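Local atomic coordinates of 3-oxoacyl-[acyl-carrier-protein] synthase 2 (Rickettsia rickettsii, PDB entry 4JGA), a protein that probably catalyses the condensation of malonyl-[acyl-carrier-protein] with acyl-[acyl-carrier-protein], the chain-lengthening step of bacterial fatty acid synthesis. Residues A[109-114]-A[120-125]; A[167-172]-A[176-181]. All coordinates share one frame; numbering follows the deposited sequence. Where two conformers were deposited one is given.

Contact 1 of 2, residues A[109-114]-A[120-125]; sequences SGWLPD and DRTGLI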
loop_
_atom_site.group_PDB
_atom_site.type_symbol
_atom_site.label_atom_id
_atom_site.label_comp_id
_atom_site.label_asym_id
_atom_site.label_seq_id
_atom_site.Cartn_x
_atom_site.Cartn_y
_atom_site.Cartn_z
ATOM N N SER A 109 -21.719 10.055 7.102
ATOM C CA SER A 109 -21.361 10.009 8.512
ATOM C C SER A 109 -21.593 11.313 9.260
ATOM O O SER A 109 -21.610 11.321 10.484
ATOM C CB SER A 109 -19.894 9.640 8.675
ATOM O OG SER A 109 -19.081 10.712 8.254
ATOM N N GLY A 110 -21.702 12.415 8.539
ATOM C CA GLY A 110 -21.832 13.719 9.173
ATOM C C GLY A 110 -20.544 14.224 9.807
ATOM O O GLY A 110 -20.536 15.287 10.435
ATOM N N TRP A 111 -19.428 13.516 9.596
ATOM C CA TRP A 111 -18.186 13.920 10.220
ATOM C C TRP A 111 -17.469 14.911 9.326
ATOM O O TRP A 111 -16.759 14.550 8.388
ATOM C CB TRP A 111 -17.322 12.708 10.491
ATOM C CG TRP A 111 -16.041 13.025 11.187
ATOM C CD1 TRP A 111 -14.766 12.851 10.681
ATOM C CD2 TRP A 111 -15.881 13.562 12.494
ATOM N NE1 TRP A 111 -13.832 13.274 11.593
ATOM C CE2 TRP A 111 -14.485 13.720 12.714
ATOM C CE3 TRP A 111 -16.773 13.971 13.488
ATOM C CZ2 TRP A 111 -13.961 14.252 13.903
ATOM C CZ3 TRP A 111 -16.251 14.488 14.683
ATOM C CH2 TRP A 111 -14.848 14.615 14.877
ATOM N N LEU A 112 -17.689 16.186 9.598
ATOM C CA LEU A 112 -17.084 17.273 8.827
ATOM C C LEU A 112 -16.467 18.273 9.803
ATOM O O LEU A 112 -16.851 19.429 9.803
ATOM C CB LEU A 112 -18.149 18.019 8.027
ATOM C CG LEU A 112 -18.690 17.426 6.718
ATOM C CD1 LEU A 112 -17.625 17.493 5.653
ATOM C CD2 LEU A 112 -19.236 16.002 6.875
ATOM N N PRO A 113 -15.527 17.813 10.638
ATOM C CA PRO A 113 -14.946 18.662 11.657
ATOM C C PRO A 113 -14.270 19.907 11.085
ATOM O O PRO A 113 -13.634 19.846 10.036
ATOM C CB PRO A 113 -13.903 17.753 12.313
ATOM C CG PRO A 113 -13.522 16.797 11.230
ATOM C CD PRO A 113 -14.821 16.526 10.525
ATOM N N ASP A 114 -14.455 21.031 11.751
ATOM C CA ASP A 114 -13.753 22.273 11.416
ATOM C C ASP A 114 -12.539 22.536 12.315
ATOM O O ASP A 114 -11.700 23.432 12.048
ATOM C CB ASP A 114 -14.702 23.472 11.560
ATOM C CG ASP A 114 -15.677 23.587 10.396
ATOM O OD1 ASP A 114 -15.466 22.952 9.361
ATOM O OD2 ASP A 114 -16.667 24.322 10.505
ATOM N N ASP A 120 -6.966 16.381 13.273
ATOM C CA ASP A 120 -5.735 15.654 13.600
ATOM C C ASP A 120 -5.980 14.226 14.065
ATOM O O ASP A 120 -5.099 13.377 13.914
ATOM C CB ASP A 120 -4.922 16.405 14.663
ATOM C CG ASP A 120 -4.262 17.673 14.110
ATOM O OD1 ASP A 120 -4.178 17.833 12.857
ATOM O OD2 ASP A 120 -3.795 18.483 14.954
ATOM N N ARG A 121 -7.180 13.942 14.567
ATOM C CA ARG A 121 -7.557 12.589 15.003
ATOM C C ARG A 121 -8.332 11.804 13.924
ATOM O O ARG A 121 -8.885 10.730 14.167
ATOM C CB ARG A 121 -8.361 12.702 16.313
ATOM C CG ARG A 121 -7.531 13.178 17.507
ATOM C CD ARG A 121 -6.582 12.093 18.010
ATOM N NE ARG A 121 -7.309 10.939 18.562
ATOM C CZ ARG A 121 -6.737 9.799 18.952
ATOM N NH1 ARG A 121 -5.434 9.651 18.858
ATOM N NH2 ARG A 121 -7.471 8.803 19.460
ATOM N N THR A 122 -8.374 12.364 12.725
ATOM C CA THR A 122 -9.024 11.736 11.600
ATOM C C THR A 122 -7.978 11.326 10.589
ATOM O O THR A 122 -7.237 12.155 10.091
ATOM C CB THR A 122 -10.038 12.690 10.938
ATOM O OG1 THR A 122 -11.041 13.060 11.898
ATOM C CG2 THR A 122 -10.714 11.974 9.812
ATOM N N GLY A 123 -7.890 10.022 10.336
ATOM C CA GLY A 123 -6.934 9.473 9.419
ATOM C C GLY A 123 -7.628 8.782 8.252
ATOM O O GLY A 123 -8.843 8.699 8.190
ATOM N N LEU A 124 -6.807 8.265 7.341
ATOM C CA LEU A 124 -7.274 7.567 6.149
ATOM C C LEU A 124 -6.370 6.341 5.834
ATOM O O LEU A 124 -5.137 6.408 5.958
ATOM C CB LEU A 124 -7.258 8.499 4.931
ATOM C CG LEU A 124 -7.854 9.907 5.077
ATOM C CD1 LEU A 124 -6.810 10.876 5.581
ATOM C CD2 LEU A 124 -8.405 10.404 3.746
ATOM N N ILE A 125 -7.018 5.262 5.387
ATOM C CA ILE A 125 -6.352 4.127 4.767
ATOM C C ILE A 125 -7.183 3.740 3.553
ATOM O O ILE A 125 -8.180 2.992 3.644
ATOM C CB ILE A 125 -6.173 2.920 5.702
ATOM C CG1 ILE A 125 -5.397 3.324 6.965
ATOM C CG2 ILE A 125 -5.390 1.824 4.985
ATOM C CD1 ILE A 125 -5.071 2.149 7.879
#
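Trp-111 meets Thr-122 through a single hydrogen bond at the edge of its indole. The ring nitrogen NE1 of Trp-111 donates to OG1 of Thr-122 over 2.8 Å. The bond is fairly straight, with an N-H...O angle of 158°. OG1 lies almost in the ring plane, only 8° out of it. The methyl CG2 of Thr-122 stays farther off, 3.8 Å from NE1. The first torsion of Thr-122 places OG1 anti to the carbonyl carbon and beside its own backbone N. Trp-111 has CG anti to its backbone N (chi1 -178°), which brings the NE1 edge of the ring up to Thr-122.

The same OG1 is bonded to the backbone carbonyl of Ser-118, in helix 116-120. It therefore accepts from the indole and gives its own proton to the helix. Pro-113 lies over one face of the indole, with its CD 3.4 Å above the plane and displaced toward the rim. His-268 meets the Trp-111 ring edge-to-face, and Val-206 and Arg-272 also touch this side chain.

The backbone before the tryptophan is fixed as well. Trp-111 N donates to Ser-109 OG over 3.1 Å, an ST turn at the end of helix 93-109. Gly-110 leaves that helix with positive phi and lies inside the turn. Farther along, Arg-119 NE bonds to Pro-113 O and ties the loop to the next helix.

The contact thus joins the loop between two helices to the start of strand 122-127 in the N-terminal family region. Thr-122 is buried, and its hydroxyl both accepts and donates, so this polar group enters the protein interior with its hydrogen-bonding capacity used in both directions.

Contact 2 of 2, residues A[167-172]-A[176-181]; sequences LVSIKY and GPNQTA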
loop_
_atom_site.group_PDB
_atom_site.type_symbol
_atom_site.label_atom_id
_atom_site.label_comp_id
_atom_site.label_asym_id
_atom_site.label_seq_id
_atom_site.Cartn_x
_atom_site.Cartn_y
_atom_site.Cartn_z
ATOM N N LEU A 167 -5.965 13.333 -1.678
ATOM C CA LEU A 167 -7.017 14.234 -2.104
ATOM C C LEU A 167 -8.206 14.284 -1.153
ATOM O O LEU A 167 -8.772 15.354 -0.969
ATOM C CB LEU A 167 -7.487 13.937 -3.533
ATOM C CG LEU A 167 -6.516 14.391 -4.636
ATOM C CD1 LEU A 167 -7.140 14.082 -5.995
ATOM C CD2 LEU A 167 -6.239 15.869 -4.536
ATOM N N VAL A 168 -8.566 13.158 -0.551
ATOM C CA VAL A 168 -9.655 13.131 0.411
ATOM C C VAL A 168 -9.181 13.903 1.628
ATOM O O VAL A 168 -9.935 14.682 2.187
ATOM C CB VAL A 168 -10.067 11.711 0.776
ATOM C CG1 VAL A 168 -11.144 11.678 1.861
ATOM C CG2 VAL A 168 -10.573 10.988 -0.468
ATOM N N SER A 169 -7.911 13.737 2.006
ATOM C CA SER A 169 -7.362 14.480 3.140
ATOM C C SER A 169 -7.458 15.984 2.894
ATOM O O SER A 169 -7.852 16.757 3.759
ATOM C CB SER A 169 -5.901 14.046 3.395
ATOM O OG SER A 169 -5.188 14.958 4.227
ATOM N N ILE A 170 -7.075 16.394 1.700
ATOM C CA ILE A 170 -7.123 17.803 1.342
ATOM C C ILE A 170 -8.561 18.318 1.324
ATOM O O ILE A 170 -8.835 19.370 1.815
ATOM C CB ILE A 170 -6.455 18.037 -0.007
ATOM C CG1 ILE A 170 -4.940 17.780 0.140
ATOM C CG2 ILE A 170 -6.770 19.468 -0.546
ATOM C CD1 ILE A 170 -4.229 17.595 -1.196
ATOM N N LYS A 171 -9.469 17.538 0.757
ATOM C CA LYS A 171 -10.829 17.945 0.649
ATOM C C LYS A 171 -11.398 18.269 2.012
ATOM O O LYS A 171 -12.080 19.284 2.151
ATOM C CB LYS A 171 -11.676 16.835 0.014
ATOM C CG LYS A 171 -13.115 17.275 -0.260
ATOM C CD LYS A 171 -13.814 16.392 -1.306
ATOM C CE LYS A 171 -15.225 16.903 -1.599
ATOM N NZ LYS A 171 -15.899 16.015 -2.595
ATOM N N TYR A 172 -11.164 17.408 3.015
ATOM C CA TYR A 172 -11.810 17.598 4.317
ATOM C C TYR A 172 -10.890 18.119 5.427
ATOM O O TYR A 172 -11.324 18.292 6.556
ATOM C CB TYR A 172 -12.520 16.305 4.758
ATOM C CG TYR A 172 -13.632 15.955 3.811
ATOM C CD1 TYR A 172 -14.824 16.684 3.809
ATOM C CD2 TYR A 172 -13.511 14.896 2.923
ATOM C CE1 TYR A 172 -15.854 16.371 2.924
ATOM C CE2 TYR A 172 -14.542 14.570 2.056
ATOM C CZ TYR A 172 -15.698 15.313 2.043
ATOM O OH TYR A 172 -16.703 14.968 1.179
ATOM N N GLY A 176 -4.756 13.409 10.331
ATOM C CA GLY A 176 -4.228 12.210 10.982
ATOM C C GLY A 176 -3.417 11.335 10.020
ATOM O O GLY A 176 -2.997 11.802 8.957
ATOM N N PRO A 177 -3.157 10.063 10.408
ATOM C CA PRO A 177 -2.416 9.166 9.542
ATOM C C PRO A 177 -2.965 9.148 8.114
ATOM O O PRO A 177 -4.166 9.032 7.924
ATOM C CB PRO A 177 -2.581 7.794 10.199
ATOM C CG PRO A 177 -2.918 8.073 11.605
ATOM C CD PRO A 177 -3.637 9.399 11.631
ATOM N N ASN A 178 -2.061 9.294 7.151
ATOM C CA ASN A 178 -2.413 9.407 5.740
ATOM C C ASN A 178 -1.744 8.254 5.014
ATOM O O ASN A 178 -0.572 8.359 4.623
ATOM C CB ASN A 178 -1.903 10.734 5.188
ATOM C CG ASN A 178 -2.703 11.232 4.008
ATOM O OD1 ASN A 178 -3.631 12.041 4.192
ATOM N ND2 ASN A 178 -2.389 10.721 2.768
ATOM N N GLN A 179 -2.460 7.130 4.939
ATOM C CA GLN A 179 -1.854 5.848 4.602
ATOM C C GLN A 179 -2.733 5.071 3.631
ATOM O O GLN A 179 -3.800 5.549 3.209
ATOM C CB GLN A 179 -1.523 5.049 5.885
ATOM C CG GLN A 179 -0.527 5.769 6.818
ATOM C CD GLN A 179 -0.171 5.013 8.109
ATOM O OE1 GLN A 179 0.042 5.616 9.154
ATOM N NE2 GLN A 179 -0.081 3.712 8.031
ATOM N N THR A 180 -2.259 3.893 3.251
ATOM C CA THR A 180 -2.920 3.022 2.273
ATOM C C THR A 180 -2.729 1.568 2.684
ATOM O O THR A 180 -1.936 1.253 3.590
ATOM C CB THR A 180 -2.315 3.166 0.842
ATOM O OG1 THR A 180 -1.016 2.578 0.753
ATOM C CG2 THR A 180 -2.227 4.639 0.413
ATOM N N ALA A 181 -3.451 0.699 2.010
ATOM C CA ALA A 181 -3.161 -0.741 1.986
ATOM C C ALA A 181 -3.178 -1.099 0.506
ATOM O O ALA A 181 -3.979 -0.524 -0.256
ATOM C CB ALA A 181 -4.238 -1.537 2.723
#
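Asn-178 lays the oxygen of its amide against the side chain of Ser-169. OD1 of Asn-178 comes 3.1 Å from CB of Ser-169, a close polar-to-carbon approach. Asn-178 OD1 is 3.3 Å from Ser-169 OG in the given conformer, but this pair is not a hydrogen bond. The hydroxyl bonds instead to the backbone carbonyl of Phe-174, in the loop that follows the helix. Ser-169 was deposited in two conformers, so the position of OG carries some doubt. CG of Asn-178 is anti to the backbone N (chi1 -154°), which reaches the amide across to the helix. CA of Ser-169 and CA of Asn-178 remain 7.5 Å apart.

Helix 163-172 leads into strand 178-179, which runs parallel to strand 122-127. The helix is the last one in a beta-alpha-beta crossover of the thiolase-type fold. Leu-124 of strand 122-127 touches both Ser-169 and Asn-178. Ser-165 OG, one helical turn earlier, bonds to Gln-179 O. On the second subunit, Thr-425 OG1 bonds to Asn-178 O and Ala-289 packs on Ser-169.

In the fold
Contact 1 closes before contact 2 opens, and their centres lie about 9 Å apart. Both sit in the N-terminal family region and reach the same mixed sheet, where strands 122-127 and 178-179 are parallel neighbours. Backbone pairs join them directly: Thr-122 O is 2.8 Å from Gly-176 N, probably a hydrogen bond, and Leu-124 N is probably bonded to Pro-177 O. Outside the sheet, Leu-112 packs on Tyr-172, bringing the loop of contact 1 to the helix of contact 2. Strand 178-179 is outermost within the chain and faces the second subunit. Both contacts sit near this edge, with that subunit within reach of nine residues of contact 2 and one of contact 1.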